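Local coordinates for methyltransferase 1 (Methanosarcina barkeri, PDB 2I2X), which transfers the methyl group of methanol to the cob(I)amide carried by its partner subunit MtaC, a step of methanogenesis from methanol, at residues A53-E56 / K57-E61; E86-Q89 / Q90-N93; D141-S144 / V145-A149. All coordinates share one frame; numbering follows the deposited sequence.

Contact 1: residues A53-E56 / K57-E61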
loop_
_atom_site.group_PDB
_atom_site.type_symbol
_atom_site.label_atom_id
_atom_site.label_comp_id
_atom_site.label_asym_id
_atom_site.label_seq_id
_atom_site.Cartn_x
_atom_site.Cartn_y
_atom_site.Cartn_z
ATOM N N ALA A 53 4.138 -14.062 20.436
ATOM C CA ALA A 53 3.929 -14.996 21.560
ATOM C C ALA A 53 5.178 -15.853 21.829
ATOM O O ALA A 53 5.871 -15.650 22.828
ATOM C CB ALA A 53 2.688 -15.885 21.338
ATOM N N SER A 54 5.481 -16.769 20.914
ATOM C CA SER A 54 6.624 -17.656 21.044
ATOM C C SER A 54 7.592 -17.433 19.903
ATOM O O SER A 54 7.211 -16.913 18.854
ATOM C CB SER A 54 6.157 -19.106 20.994
ATOM O OG SER A 54 5.596 -19.417 19.721
ATOM N N LYS A 55 8.827 -17.878 20.102
ATOM C CA LYS A 55 9.836 -17.891 19.070
ATOM C C LYS A 55 9.384 -18.597 17.802
ATOM O O LYS A 55 9.705 -18.172 16.698
ATOM C CB LYS A 55 11.085 -18.566 19.596
ATOM C CG LYS A 55 12.250 -18.474 18.659
ATOM C CD LYS A 55 13.488 -19.056 19.255
ATOM C CE LYS A 55 13.510 -20.551 19.094
ATOM N NZ LYS A 55 14.914 -20.976 19.132
ATOM N N GLU A 56 8.621 -19.665 17.949
ATOM C CA GLU A 56 8.275 -20.492 16.798
ATOM C C GLU A 56 7.224 -19.812 15.902
ATOM O O GLU A 56 7.286 -19.903 14.671
ATOM C CB GLU A 56 7.834 -21.889 17.253
ATOM C CG GLU A 56 8.977 -22.749 17.902
ATOM C CD GLU A 56 9.615 -22.182 19.247
ATOM O OE1 GLU A 56 8.904 -21.590 20.132
ATOM O OE2 GLU A 56 10.857 -22.361 19.405
ATOM N N LYS A 57 6.274 -19.130 16.534
ATOM C CA LYS A 57 5.270 -18.339 15.826
ATOM C C LYS A 57 5.933 -17.172 15.082
ATOM O O LYS A 57 5.526 -16.840 13.972
ATOM C CB LYS A 57 4.199 -17.817 16.794
ATOM C CG LYS A 57 3.082 -18.808 17.127
ATOM C CD LYS A 57 2.446 -18.498 18.495
ATOM C CE LYS A 57 1.100 -19.220 18.664
ATOM N NZ LYS A 57 0.435 -18.925 19.979
ATOM N N LEU A 58 6.950 -16.571 15.704
ATOM C CA LEU A 58 7.727 -15.502 15.107
ATOM C C LEU A 58 8.498 -15.946 13.865
ATOM O O LEU A 58 8.393 -15.324 12.806
ATOM C CB LEU A 58 8.691 -14.949 16.144
ATOM C CG LEU A 58 9.190 -13.536 15.896
ATOM C CD1 LEU A 58 8.046 -12.590 15.542
ATOM C CD2 LEU A 58 9.953 -13.029 17.110
ATOM N N ILE A 59 9.274 -17.017 14.014
ATOM C CA ILE A 59 9.976 -17.663 12.910
ATOM C C ILE A 59 9.005 -18.011 11.783
ATOM O O ILE A 59 9.289 -17.799 10.604
ATOM C CB ILE A 59 10.708 -18.938 13.393
ATOM C CG1 ILE A 59 11.926 -18.551 14.242
ATOM C CG2 ILE A 59 11.099 -19.820 12.206
ATOM C CD1 ILE A 59 12.629 -19.716 14.985
ATOM N N LYS A 60 7.841 -18.510 12.161
ATOM C CA LYS A 60 6.801 -18.857 11.207
ATOM C C LYS A 60 6.314 -17.640 10.394
ATOM O O LYS A 60 6.249 -17.698 9.166
ATOM C CB LYS A 60 5.642 -19.565 11.935
ATOM C CG LYS A 60 4.559 -20.090 11.041
ATOM C CD LYS A 60 5.116 -21.028 10.009
ATOM C CE LYS A 60 4.000 -21.619 9.149
ATOM N NZ LYS A 60 4.596 -22.514 8.098
ATOM N N GLU A 61 5.986 -16.553 11.085
ATOM C CA GLU A 61 5.514 -15.334 10.443
ATOM C C GLU A 61 6.549 -14.830 9.418
ATOM O O GLU A 61 6.182 -14.492 8.283
ATOM C CB GLU A 61 5.196 -14.269 11.492
ATOM C CG GLU A 61 4.623 -12.976 10.961
ATOM C CD GLU A 61 3.098 -12.936 11.029
ATOM O OE1 GLU A 61 2.466 -13.991 10.749
ATOM O OE2 GLU A 61 2.528 -11.849 11.352
#
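An N-terminal helix cap, formed by Ser54 and Lys57 and continued by the first turn behind it, opens helix 55-76 at the surface of the protein. The Ser54 hydroxyl takes the N-cap position: OG accepts the backbone N-H of Lys57 at 3.3 Å along an almost straight line (164°). With chi1 at 65°, OG is swung between the serine's own backbone N and carbonyl carbon, and this turns it back toward the start of the helix. Lys57 lays its extended aliphatic chain past the cap, bringing CD to 3.5 Å from Ser54 OG and to 3.9 Å from Ala53 CB, and its NZ ends beside the same methyl group. The Ser54 carbonyl in turn accepts Leu58 N, an i to i+4 backbone bond. This helix is the alpha element of the beta-alpha-beta unit that links strands 40-43 and 80-86 of the TIM barrel. On another side of the helix, Lys55 and Ile59, one turn apart, run side by side in the same direction, with Lys55 CG and Ile59 CD1 3.9 Å apart. Between their backbones, Ile59 N reaches Lys55 O at 3.0 Å and nearly linearly (177°). The far end of Lys55 forms a salt bridge with Glu100 of helix 95-116, a helix on which Ile59 also rests. Lys60 leads away to a salt bridge with the terminal carboxylate of His258 of a neighbouring subunit.

Contact 2: residues E86-Q89 / Q90-N93; sequences EHVQ and QMSN. With K (potassium ion), chain S.
Met91 lies over one face of the His87 imidazole, and Ser92 meets the same ring at its edge. Met91 CB stands 4.0 Å from the ring centroid, 26° off the normal, in a CH-pi contact displaced toward the rim; the bend at chi3 (65°) then turns CE back to 3.6 Å from His87 CD2. At the edge, near the ring plane, Ser92 OG and His87 ND1 form a 2.9 Å hydrogen bond. Ser92 OG also receives the backbone N-H of Gly127, so two partners hold this buried hydroxyl. On the neighbouring flank, Val88 CG2 packs at 3.5 Å against Met91 SD. Gln89 folds over the start of the helix and crosses Asn93 at about a right angle. Asn93 ND2 donates to Gln89 OE1 at 2.6 Å, in the carbonyl plane of the glutamine, although the two amide planes are 44° apart. Beyond His87, Glu86 extends the other way, its OE2 binding the potassium ion at 2.3 Å beside Glu164 and Glu313, with Lys267 donating to that same oxygen. Glu164 is also a zinc ligand, and Glu86 ends strand 80-86, so the potassium site lies at the C-terminal end of the barrel strands, where TIM barrels place their active sites.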
loop_
_atom_site.group_PDB
_atom_site.type_symbol
_atom_site.label_atom_id
_atom_site.label_comp_id
_atom_site.label_asym_id
_atom_site.label_seq_id
_atom_site.Cartn_x
_atom_site.Cartn_y
_atom_site.Cartn_z
ATOM N N GLU A 86 13.781 -5.731 10.515
ATOM C CA GLU A 86 14.049 -4.910 11.686
ATOM C C GLU A 86 13.643 -5.658 12.911
ATOM O O GLU A 86 12.470 -5.776 13.169
ATOM C CB GLU A 86 13.265 -3.609 11.641
ATOM C CG GLU A 86 13.699 -2.732 10.491
ATOM C CD GLU A 86 13.007 -1.403 10.454
ATOM O OE1 GLU A 86 11.759 -1.355 10.365
ATOM O OE2 GLU A 86 13.719 -0.375 10.494
ATOM N N HIS A 87 14.610 -6.124 13.693
ATOM C CA HIS A 87 14.332 -6.854 14.935
ATOM C C HIS A 87 13.208 -6.238 15.757
ATOM O O HIS A 87 13.237 -5.060 16.033
ATOM C CB HIS A 87 15.602 -6.967 15.780
ATOM C CG HIS A 87 16.590 -7.966 15.260
ATOM N ND1 HIS A 87 17.547 -8.552 16.060
ATOM C CD2 HIS A 87 16.758 -8.507 14.025
ATOM C CE1 HIS A 87 18.271 -9.394 15.341
ATOM N NE2 HIS A 87 17.816 -9.383 14.104
ATOM N N VAL A 88 12.187 -7.024 16.093
ATOM C CA VAL A 88 11.389 -6.742 17.297
ATOM C C VAL A 88 12.338 -6.911 18.490
ATOM O O VAL A 88 13.320 -7.657 18.404
ATOM C CB VAL A 88 10.166 -7.690 17.474
ATOM C CG1 VAL A 88 9.165 -7.511 16.348
ATOM C CG2 VAL A 88 10.611 -9.126 17.601
ATOM N N GLN A 89 12.050 -6.248 19.604
ATOM C CA GLN A 89 13.035 -6.144 20.701
ATOM C C GLN A 89 13.502 -7.519 21.164
ATOM O O GLN A 89 14.698 -7.716 21.463
ATOM C CB GLN A 89 12.489 -5.313 21.869
ATOM C CG GLN A 89 11.220 -5.892 22.537
ATOM C CD GLN A 89 11.513 -7.060 23.512
ATOM O OE1 GLN A 89 12.650 -7.232 24.010
ATOM N NE2 GLN A 89 10.486 -7.873 23.774
ATOM N N GLN A 90 12.572 -8.472 21.181
ATOM C CA GLN A 90 12.874 -9.799 21.692
ATOM C C GLN A 90 13.893 -10.545 20.858
ATOM O O GLN A 90 14.594 -11.408 21.381
ATOM C CB GLN A 90 11.608 -10.644 21.928
ATOM C CG GLN A 90 10.747 -10.882 20.703
ATOM C CD GLN A 90 9.458 -10.047 20.695
ATOM O OE1 GLN A 90 9.471 -8.806 20.801
ATOM N NE2 GLN A 90 8.333 -10.739 20.543
ATOM N N MET A 91 14.011 -10.180 19.582
ATOM C CA MET A 91 14.990 -10.812 18.689
ATOM C C MET A 91 16.421 -10.365 18.969
ATOM O O MET A 91 17.385 -11.021 18.553
ATOM C CB MET A 91 14.657 -10.515 17.235
ATOM C CG MET A 91 13.437 -11.266 16.744
ATOM S SD MET A 91 12.734 -10.580 15.245
ATOM C CE MET A 91 14.068 -10.859 14.065
ATOM N N SER A 92 16.545 -9.229 19.643
ATOM C CA SER A 92 17.842 -8.656 19.910
ATOM C C SER A 92 18.278 -8.980 21.329
ATOM O O SER A 92 19.445 -9.272 21.552
ATOM C CB SER A 92 17.809 -7.142 19.702
ATOM O OG SER A 92 17.669 -6.832 18.345
ATOM N N ASN A 93 17.327 -8.921 22.267
ATOM C CA ASN A 93 17.547 -9.272 23.673
ATOM C C ASN A 93 17.892 -10.735 23.881
ATOM O O ASN A 93 18.601 -11.074 24.818
ATOM C CB ASN A 93 16.357 -8.863 24.537
ATOM C CG ASN A 93 16.294 -7.352 24.761
ATOM O OD1 ASN A 93 17.255 -6.739 25.235
ATOM N ND2 ASN A 93 15.171 -6.743 24.395
HETATM K K K S . 12.911 1.733 11.123
#

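Contact 3: residues D141-S144 / V145-A149; sequences DKYS and VFLEA
Leu147 brings its branched end to the Tyr143 ring one helical turn back, with CD1 3.8 Å from Tyr143 CE2 and the two side chains set at a slant. Phe146 meets the same tyrosine more loosely: its CD2 is 4.4 Å from Tyr143 CE1, and its CB sits close to the Tyr143 carbonyl oxygen. The first torsion of Tyr143 (chi1 -164°), with CG opposite the backbone N, carries the ring along the helix to Leu147. Glu148, extended beyond CG, runs back along Ser144, with CG 3.2 Å from Ser144 O, and Val145 CB lies 3.4 Å from Lys142 O. Beneath these side chains runs the regular backbone ladder of an alpha-helix: Phe146 N bonds to Lys142 O at 2.9 Å, followed by Leu147 N to Tyr143 O at 3.1 Å and Glu148 N to Ser144 O at 3.0 Å. Helix 143-155 is the crossover of the beta-alpha-beta unit between strands 119-126 and 160-163, an outer helix of the TIM barrel. Its surroundings fix the aromatic residues in turn. The Tyr143 hydroxyl is hydrogen-bonded to Asp202 on helix 181-210, and the tyrosine ring packs on Leu198 and Ile199 of that helix. Buried Phe146 touches Ile199 too, and reaches Ile126 on strand 119-126, while its ring meets that of Phe150 edge-to-face within the helix. Val145 and Glu148 also lie against Pro95, at the start of helix 95-116.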
loop_
_atom_site.group_PDB
_atom_site.type_symbol
_atom_site.label_atom_id
_atom_site.label_comp_id
_atom_site.label_asym_id
_atom_site.label_seq_id
_atom_site.Cartn_x
_atom_site.Cartn_y
_atom_site.Cartn_z
ATOM N N ASP A 141 25.644 -3.364 30.841
ATOM C CA ASP A 141 25.666 -4.826 30.821
ATOM C C ASP A 141 25.035 -5.357 29.561
ATOM O O ASP A 141 25.269 -6.500 29.162
ATOM C CB ASP A 141 24.851 -5.395 31.992
ATOM C CG ASP A 141 25.329 -4.909 33.338
ATOM O OD1 ASP A 141 26.575 -4.820 33.530
ATOM O OD2 ASP A 141 24.451 -4.628 34.204
ATOM N N LYS A 142 24.190 -4.535 28.963
ATOM C CA LYS A 142 23.477 -4.948 27.787
ATOM C C LYS A 142 24.383 -4.834 26.521
ATOM O O LYS A 142 24.111 -5.459 25.488
ATOM C CB LYS A 142 22.153 -4.162 27.698
ATOM C CG LYS A 142 20.888 -5.011 27.449
ATOM C CD LYS A 142 20.146 -5.452 28.716
ATOM C CE LYS A 142 19.915 -4.279 29.707
ATOM N NZ LYS A 142 18.889 -3.261 29.292
ATOM N N TYR A 143 25.482 -4.090 26.624
ATOM C CA TYR A 143 26.374 -3.868 25.471
ATOM C C TYR A 143 26.821 -5.164 24.800
ATOM O O TYR A 143 26.813 -5.259 23.562
ATOM C CB TYR A 143 27.612 -3.028 25.840
ATOM C CG TYR A 143 28.335 -2.474 24.630
ATOM C CD1 TYR A 143 27.887 -1.316 24.004
ATOM C CD2 TYR A 143 29.459 -3.116 24.093
ATOM C CE1 TYR A 143 28.531 -0.812 22.867
ATOM C CE2 TYR A 143 30.107 -2.621 22.950
ATOM C CZ TYR A 143 29.641 -1.460 22.347
ATOM O OH TYR A 143 30.268 -0.933 21.227
ATOM N N SER A 144 27.209 -6.151 25.606
ATOM C CA SER A 144 27.776 -7.384 25.061
ATOM C C SER A 144 26.690 -8.198 24.380
ATOM O O SER A 144 26.956 -8.911 23.402
ATOM C CB SER A 144 28.456 -8.219 26.144
ATOM O OG SER A 144 27.543 -8.610 27.151
ATOM N N VAL A 145 25.474 -8.084 24.906
ATOM C CA VAL A 145 24.326 -8.752 24.310
ATOM C C VAL A 145 24.075 -8.131 22.920
ATOM O O VAL A 145 23.913 -8.837 21.935
ATOM C CB VAL A 145 23.082 -8.660 25.225
ATOM C CG1 VAL A 145 21.875 -9.364 24.602
ATOM C CG2 VAL A 145 23.374 -9.277 26.590
ATOM N N PHE A 146 24.106 -6.798 22.878
ATOM C CA PHE A 146 23.980 -6.002 21.676
ATOM C C PHE A 146 24.882 -6.552 20.566
ATOM O O PHE A 146 24.414 -6.862 19.462
ATOM C CB PHE A 146 24.330 -4.558 22.030
ATOM C CG PHE A 146 24.184 -3.576 20.900
ATOM C CD1 PHE A 146 22.996 -3.473 20.184
ATOM C CD2 PHE A 146 25.232 -2.720 20.585
ATOM C CE1 PHE A 146 22.864 -2.542 19.167
ATOM C CE2 PHE A 146 25.104 -1.782 19.568
ATOM C CZ PHE A 146 23.917 -1.695 18.856
ATOM N N LEU A 147 26.167 -6.691 20.878
ATOM C CA LEU A 147 27.157 -7.257 19.947
ATOM C C LEU A 147 26.857 -8.691 19.533
ATOM O O LEU A 147 27.050 -9.043 18.363
ATOM C CB LEU A 147 28.570 -7.189 20.538
ATOM C CG LEU A 147 29.179 -5.809 20.801
ATOM C CD1 LEU A 147 30.687 -5.957 21.127
ATOM C CD2 LEU A 147 28.943 -4.801 19.641
ATOM N N GLU A 148 26.420 -9.515 20.491
ATOM C CA GLU A 148 26.071 -10.907 20.229
ATOM C C GLU A 148 24.944 -10.977 19.207
ATOM O O GLU A 148 24.896 -11.901 18.395
ATOM C CB GLU A 148 25.587 -11.607 21.496
ATOM C CG GLU A 148 26.640 -12.003 22.488
ATOM C CD GLU A 148 26.051 -12.649 23.756
ATOM O OE1 GLU A 148 25.185 -13.554 23.631
ATOM O OE2 GLU A 148 26.476 -12.258 24.872
ATOM N N ALA A 149 24.024 -10.016 19.256
ATOM C CA ALA A 149 22.959 -9.998 18.276
ATOM C C ALA A 149 23.530 -9.821 16.856
ATOM O O ALA A 149 23.157 -10.570 15.935
ATOM C CB ALA A 149 21.904 -8.952 18.607
#

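Overall arrangement
From the N terminus, the three contacts follow one another in series, each a local turn, and none nests in or crosses another. Contact 1 starts helix 55-76, which leads to strand 80-86; contact 2 closes the loop that leaves that strand and enters helix 89-93; contact 3 starts helix 143-155 after strand 119-126. Contact 2 lies between the others in space, about 12 Å centre to centre from each. Leu58 of contact 1 packs on Val88 and Met91, while Ser92 and Asn93 touch Val145 and Ala149 of contact 3. Contacts 1 and 3 do not touch, their nearest atoms about 13 Å apart. Successive beta-alpha units of the barrel are thus joined through 86-93.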